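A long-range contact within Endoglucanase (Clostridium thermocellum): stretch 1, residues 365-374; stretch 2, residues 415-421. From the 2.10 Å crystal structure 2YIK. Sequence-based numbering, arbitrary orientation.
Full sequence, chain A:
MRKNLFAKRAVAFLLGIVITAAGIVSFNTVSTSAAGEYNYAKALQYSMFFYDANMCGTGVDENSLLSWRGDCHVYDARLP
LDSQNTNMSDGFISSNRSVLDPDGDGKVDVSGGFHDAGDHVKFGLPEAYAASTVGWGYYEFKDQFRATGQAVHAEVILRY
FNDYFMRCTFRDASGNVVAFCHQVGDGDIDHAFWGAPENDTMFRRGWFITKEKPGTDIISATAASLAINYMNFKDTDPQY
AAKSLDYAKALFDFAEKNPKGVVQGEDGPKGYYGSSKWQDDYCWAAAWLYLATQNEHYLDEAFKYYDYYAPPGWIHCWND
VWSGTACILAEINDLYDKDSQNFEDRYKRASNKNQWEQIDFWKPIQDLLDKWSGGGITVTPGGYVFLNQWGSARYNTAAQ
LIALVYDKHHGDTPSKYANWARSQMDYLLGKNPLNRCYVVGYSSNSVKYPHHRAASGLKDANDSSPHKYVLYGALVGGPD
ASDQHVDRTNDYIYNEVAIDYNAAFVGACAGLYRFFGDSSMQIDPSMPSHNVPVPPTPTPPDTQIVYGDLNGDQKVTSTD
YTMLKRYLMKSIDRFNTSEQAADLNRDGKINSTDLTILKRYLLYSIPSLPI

Stretch 1, residues 365-374: IQDLLDKWSG
Stretch 2, residues 415-421: SKYANWA

Two helices meet here across at least 44 residues of sequence. Residues 365-373 are the closing turns of one helix, and Gly374 is the first residue to leave helical phi/psi (-110/19); residues 416-421 open the other, with Ser415 (phi/psi -122/-172) at its N-cap. The N-to-C directions diverge by 44°, with a signed crossing angle of +44°, and the axes approach to 10.3 Å. The register is set where Ser373 CA lies 6.0 Å from Trp420 CA. The spacing leaves room for aromatic rings between the backbones, and the contact buries 409 Å² in all.

Tyr417 is the knob. Its CA-to-CB bond points sideways, but chi1 -63° (m) and chi2 -36° carry the ring into a hole formed by Gln366, Leu369, Asp370 and Ser373, residues spaced over two turns of the helix. Leu369 (m, t) points toward the partner and lays its CB over one face of that ring, 3.8 Å from CB to the Tyr417 ring centroid and 17° off the normal, a CH-pi contact. The phenol must still satisfy its hydroxyl, and Asp370 (chi1 -76°, m) answers at the ring edge: Tyr417 OH donates to Asp370 OD1 at 2.6 Å, a short bond to a charged acceptor. The aliphatic part of Gln366 (t, t) packs beside it, with CG 3.5 Å from Tyr417 OH.

Asp370 OD1 does more than accept from the tyrosine. Lys416, extended beyond a p chi1 (t, t, t), brings its NZ to 4.0 Å from Asp370 OD1, a long salt bridge rather than a close ion pair. Water 1 bridges the pair from one side: it donates to Asp370 OD1 at 2.9 Å and accepts weakly from Lys416 NZ at 3.3 Å. One carboxylate oxygen therefore collects a phenol, a water and a distant ammonium.

Ser373 shows how a polar residue can serve against one ring's face and another's edge. With chi1 69° (p), its OG turns back to donate to Leu369 O at 2.6 Å, the same carbonyl that receives Ser373 N at 2.8 Å. The hydroxyl donates within the helix and also lies at the edge of the Tyr417 ring, Ser373 OG 3.5 Å from Tyr417 CD1. Its carbons face Trp420: Ser373 CA stands 3.5 Å from the centroid of the Trp420 five-membered ring, 6° off the normal, and Ser373 CB is 3.4 Å from Trp420 CG. Trp420 (chi1 169°, t; chi2 79°) points toward the first helix and reaches on to Trp372 (chi1 -86°, m; chi2 79°), where Trp372 CE3 and Trp420 CH2 are 3.9 Å apart, an apolar contact.

Local bonds serve part of each helix end. Leu369 N through Trp372 N donate to Ile365 O through Leu368 O, i to i-4, and Gly374 N donates a weak bond to Asp370 O at 2.8 Å. At the start of the second helix, Ser415 (chi1 77°, p) caps through OG, accepting Tyr417 N at 3.1 Å; this OG is also hydrogen-bonded elsewhere in the structure. Asn419 N, Trp420 N and Ala421 N reach Ser415 O, Lys416 O and Tyr417 O in the same i to i-4 fashion.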

ATOM      1  N   ILE A 365      -2.157 -16.838 -11.166  1.00 24.67           N
ATOM      2  CA  ILE A 365      -1.118 -16.587 -10.179  1.00 24.02           C
ATOM      3  C   ILE A 365      -0.066 -17.694 -10.215  1.00 24.06           C
ATOM      4  O   ILE A 365       1.102 -17.457  -9.910  1.00 23.40           O
ATOM      5  CB  ILE A 365      -1.735 -16.442  -8.759  1.00 24.73           C
ATOM      6  CG1 ILE A 365      -2.309 -15.025  -8.592  1.00 23.22           C
ATOM      7  CG2 ILE A 365      -0.700 -16.761  -7.684  1.00 20.64           C
ATOM      8  CD1 ILE A 365      -1.267 -13.920  -8.711  1.00 26.68           C
ATOM      9  N   GLN A 366      -0.472 -18.899 -10.603  1.00 24.67           N
ATOM     10  CA  GLN A 366       0.488 -19.988 -10.698  1.00 26.63           C
ATOM     11  C   GLN A 366       1.428 -19.638 -11.853  1.00 26.92           C
ATOM     12  O   GLN A 366       2.632 -19.896 -11.792  1.00 26.80           O
ATOM     13  CB  GLN A 366      -0.210 -21.326 -10.964  1.00 27.01           C
ATOM     14  CG  GLN A 366       0.757 -22.503 -11.009  1.00 33.13           C
ATOM     15  CD  GLN A 366       0.093 -23.821 -11.384  1.00 35.69           C
ATOM     16  OE1 GLN A 366       0.771 -24.816 -11.640  1.00 39.15           O
ATOM     17  NE2 GLN A 366      -1.232 -23.832 -11.419  1.00 36.11           N
ATOM     18  N   ASP A 367       0.868 -19.042 -12.905  1.00 26.59           N
ATOM     19  CA  ASP A 367       1.655 -18.627 -14.065  1.00 25.58           C
ATOM     20  C   ASP A 367       2.600 -17.487 -13.691  1.00 26.81           C
ATOM     21  O   ASP A 367       3.746 -17.446 -14.132  1.00 26.50           O
ATOM     22  CB  ASP A 367       0.741 -18.157 -15.199  1.00 25.95           C
ATOM     23  CG  ASP A 367       0.030 -19.301 -15.890  1.00 27.60           C
ATOM     24  OD1 ASP A 367       0.288 -20.469 -15.532  1.00 29.02           O
ATOM     25  OD2 ASP A 367      -0.785 -19.034 -16.797  1.00 28.31           O
ATOM     26  N   LEU A 368       2.102 -16.552 -12.888  1.00 24.85           N
ATOM     27  CA  LEU A 368       2.898 -15.416 -12.446  1.00 23.63           C
ATOM     28  C   LEU A 368       4.083 -15.914 -11.625  1.00 23.80           C
ATOM     29  O   LEU A 368       5.224 -15.497 -11.828  1.00 24.46           O
ATOM     30  CB  LEU A 368       2.048 -14.484 -11.584  1.00 22.12           C
ATOM     31  CG  LEU A 368       2.777 -13.344 -10.874  1.00 20.89           C
ATOM     32  CD1 LEU A 368       3.313 -12.349 -11.907  1.00 20.86           C
ATOM     33  CD2 LEU A 368       1.815 -12.668  -9.893  1.00 20.70           C
ATOM     34  N   LEU A 369       3.794 -16.818 -10.696  1.00 23.63           N
ATOM     35  CA  LEU A 369       4.817 -17.376  -9.829  1.00 24.48           C
ATOM     36  C   LEU A 369       5.829 -18.261 -10.550  1.00 24.05           C
ATOM     37  O   LEU A 369       7.005 -18.263 -10.196  1.00 24.09           O
ATOM     38  CB  LEU A 369       4.161 -18.131  -8.667  1.00 23.41           C
ATOM     39  CG  LEU A 369       3.463 -17.213  -7.655  1.00 24.61           C
ATOM     40  CD1 LEU A 369       2.729 -18.048  -6.616  1.00 22.98           C
ATOM     41  CD2 LEU A 369       4.492 -16.308  -6.982  1.00 23.98           C
ATOM     42  N   ASP A 370       5.382 -19.018 -11.549  1.00 24.56           N
ATOM     43  CA  ASP A 370       6.312 -19.858 -12.305  1.00 26.70           C
ATOM     44  C   ASP A 370       7.270 -18.928 -13.036  1.00 26.35           C
ATOM     45  O   ASP A 370       8.452 -19.225 -13.194  1.00 26.36           O
ATOM     46  CB  ASP A 370       5.589 -20.717 -13.347  1.00 26.02           C
ATOM     47  CG  ASP A 370       4.868 -21.906 -12.735  1.00 30.36           C
ATOM     48  OD1 ASP A 370       5.240 -22.332 -11.619  1.00 29.89           O
ATOM     49  OD2 ASP A 370       3.935 -22.423 -13.383  1.00 31.46           O
ATOM     50  N   LYS A 371       6.738 -17.791 -13.468  1.00 26.04           N
ATOM     51  CA  LYS A 371       7.517 -16.808 -14.198  1.00 26.02           C
ATOM     52  C   LYS A 371       8.579 -16.182 -13.297  1.00 27.01           C
ATOM     53  O   LYS A 371       9.756 -16.130 -13.668  1.00 26.43           O
ATOM     54  CB  LYS A 371       6.586 -15.734 -14.769  1.00 27.56           C
ATOM     55  CG  LYS A 371       7.180 -14.931 -15.925  1.00 28.03           C
ATOM     56  CD  LYS A 371       6.182 -13.955 -16.537  1.00 28.73           C
ATOM     57  CE  LYS A 371       5.075 -14.679 -17.285  1.00 27.15           C
ATOM     58  NZ  LYS A 371       4.249 -13.732 -18.083  1.00 26.89           N
ATOM     59  N   TRP A 372       8.163 -15.717 -12.118  1.00 25.38           N
ATOM     60  CA  TRP A 372       9.076 -15.085 -11.164  1.00 24.68           C
ATOM     61  C   TRP A 372      10.078 -16.021 -10.483  1.00 25.13           C
ATOM     62  O   TRP A 372      11.247 -15.681 -10.323  1.00 24.48           O
ATOM     63  CB  TRP A 372       8.284 -14.335 -10.079  1.00 23.10           C
ATOM     64  CG  TRP A 372       7.904 -12.934 -10.472  1.00 23.19           C
ATOM     65  CD1 TRP A 372       6.867 -12.552 -11.283  1.00 22.33           C
ATOM     66  CD2 TRP A 372       8.600 -11.732 -10.118  1.00 22.83           C
ATOM     67  NE1 TRP A 372       6.877 -11.190 -11.453  1.00 24.34           N
ATOM     68  CE2 TRP A 372       7.924 -10.663 -10.749  1.00 24.17           C
ATOM     69  CE3 TRP A 372       9.720 -11.456  -9.324  1.00 23.65           C
ATOM     70  CZ2 TRP A 372       8.346  -9.335 -10.616  1.00 24.15           C
ATOM     71  CZ3 TRP A 372      10.136 -10.135  -9.191  1.00 23.01           C
ATOM     72  CH2 TRP A 372       9.446  -9.091  -9.832  1.00 26.17           C
ATOM     73  N   SER A 373       9.617 -17.198 -10.083  1.00 26.08           N
ATOM     74  CA  SER A 373      10.472 -18.151  -9.385  1.00 27.39           C
ATOM     75  C   SER A 373      11.162 -19.164 -10.283  1.00 28.85           C
ATOM     76  O   SER A 373      12.084 -19.850  -9.843  1.00 28.36           O
ATOM     77  CB  SER A 373       9.654 -18.919  -8.343  1.00 27.39           C
ATOM     78  OG  SER A 373       8.723 -19.798  -8.968  1.00 26.50           O
ATOM     79  N   GLY A 374      10.722 -19.259 -11.536  1.00 29.00           N
ATOM     80  CA  GLY A 374      11.289 -20.250 -12.435  1.00 31.21           C
ATOM     81  C   GLY A 374      12.155 -19.808 -13.598  1.00 32.66           C
ATOM     82  O   GLY A 374      12.338 -20.573 -14.546  1.00 33.55           O
ATOM     83  N   SER A 415       6.300 -24.565  -0.408  1.00 32.75           N
ATOM     84  CA  SER A 415       6.556 -25.228  -1.662  1.00 30.80           C
ATOM     85  C   SER A 415       7.742 -24.494  -2.312  1.00 29.77           C
ATOM     86  O   SER A 415       8.417 -23.665  -1.667  1.00 28.95           O
ATOM     87  CB  SER A 415       5.304 -25.133  -2.572  1.00 30.15           C
ATOM     88  OG  SER A 415       5.122 -23.840  -3.210  1.00 29.94           O
ATOM     89  N   LYS A 416       8.035 -24.848  -3.564  1.00 29.36           N
ATOM     90  CA  LYS A 416       9.109 -24.222  -4.319  1.00 30.26           C
ATOM     91  C   LYS A 416       8.864 -22.700  -4.347  1.00 29.63           C
ATOM     92  O   LYS A 416       9.811 -21.925  -4.455  1.00 30.12           O
ATOM     93  CB  LYS A 416       9.161 -24.789  -5.752  1.00 30.78           C
ATOM     94  CG  LYS A 416       7.876 -24.600  -6.562  1.00 33.57           C
ATOM     95  CD  LYS A 416       8.014 -25.192  -7.966  1.00 36.47           C
ATOM     96  CE  LYS A 416       6.695 -25.048  -8.717  1.00 38.02           C
ATOM     97  NZ  LYS A 416       6.741 -25.656 -10.076  1.00 40.12           N
ATOM     98  N   TYR A 417       7.607 -22.254  -4.259  1.00 27.68           N
ATOM     99  CA  TYR A 417       7.349 -20.805  -4.278  1.00 26.48           C
ATOM    100  C   TYR A 417       7.880 -20.133  -3.009  1.00 25.63           C
ATOM    101  O   TYR A 417       8.675 -19.195  -3.084  1.00 23.74           O
ATOM    102  CB  TYR A 417       5.851 -20.498  -4.454  1.00 25.65           C
ATOM    103  CG  TYR A 417       5.301 -20.987  -5.778  1.00 26.48           C
ATOM    104  CD1 TYR A 417       6.078 -20.938  -6.940  1.00 26.11           C
ATOM    105  CD2 TYR A 417       4.015 -21.518  -5.869  1.00 27.22           C
ATOM    106  CE1 TYR A 417       5.594 -21.410  -8.153  1.00 26.90           C
ATOM    107  CE2 TYR A 417       3.518 -21.994  -7.084  1.00 27.06           C
ATOM    108  CZ  TYR A 417       4.312 -21.940  -8.219  1.00 28.99           C
ATOM    109  OH  TYR A 417       3.828 -22.436  -9.413  1.00 29.99           O
ATOM    110  N   ALA A 418       7.447 -20.619  -1.850  1.00 26.51           N
ATOM    111  CA  ALA A 418       7.908 -20.074  -0.580  1.00 27.06           C
ATOM    112  C   ALA A 418       9.426 -20.227  -0.454  1.00 27.44           C
ATOM    113  O   ALA A 418      10.107 -19.326   0.030  1.00 28.40           O
ATOM    114  CB  ALA A 418       7.217 -20.783   0.575  1.00 27.29           C
ATOM    115  N   ASN A 419       9.952 -21.374  -0.881  1.00 27.70           N
ATOM    116  CA  ASN A 419      11.390 -21.607  -0.814  1.00 27.29           C
ATOM    117  C   ASN A 419      12.092 -20.551  -1.655  1.00 27.13           C
ATOM    118  O   ASN A 419      13.131 -20.021  -1.258  1.00 26.82           O
ATOM    119  CB  ASN A 419      11.749 -23.008  -1.325  1.00 27.23           C
ATOM    120  CG  ASN A 419      11.150 -24.108  -0.468  1.00 30.44           C
ATOM    121  OD1 ASN A 419      10.896 -23.908   0.718  1.00 30.24           O
ATOM    122  ND2 ASN A 419      10.933 -25.278  -1.061  1.00 30.62           N
ATOM    123  N   TRP A 420      11.518 -20.245  -2.816  1.00 26.80           N
ATOM    124  CA  TRP A 420      12.086 -19.228  -3.691  1.00 25.67           C
ATOM    125  C   TRP A 420      12.011 -17.862  -3.006  1.00 25.62           C
ATOM    126  O   TRP A 420      12.978 -17.091  -3.020  1.00 25.13           O
ATOM    127  CB  TRP A 420      11.317 -19.162  -5.007  1.00 25.19           C
ATOM    128  CG  TRP A 420      11.680 -17.962  -5.825  1.00 24.25           C
ATOM    129  CD1 TRP A 420      12.783 -17.808  -6.610  1.00 23.72           C
ATOM    130  CD2 TRP A 420      10.954 -16.726  -5.900  1.00 24.59           C
ATOM    131  NE1 TRP A 420      12.792 -16.551  -7.173  1.00 23.08           N
ATOM    132  CE2 TRP A 420      11.682 -15.868  -6.755  1.00 23.82           C
ATOM    133  CE3 TRP A 420       9.763 -16.264  -5.329  1.00 22.69           C
ATOM    134  CZ2 TRP A 420      11.252 -14.567  -7.052  1.00 23.85           C
ATOM    135  CZ3 TRP A 420       9.336 -14.972  -5.624  1.00 24.46           C
ATOM    136  CH2 TRP A 420      10.082 -14.138  -6.480  1.00 23.87           C
ATOM    137  N   ALA A 421      10.851 -17.562  -2.425  1.00 25.06           N
ATOM    138  CA  ALA A 421      10.649 -16.287  -1.736  1.00 24.89           C
ATOM    139  C   ALA A 421      11.728 -16.106  -0.669  1.00 24.15           C
ATOM    140  O   ALA A 421      12.298 -15.026  -0.521  1.00 22.97           O
ATOM    141  CB  ALA A 421       9.263 -16.245  -1.093  1.00 24.34           C
TER
HETATM  142  O   HOH W   1       8.072 -23.055 -11.578  1.00 44.61           O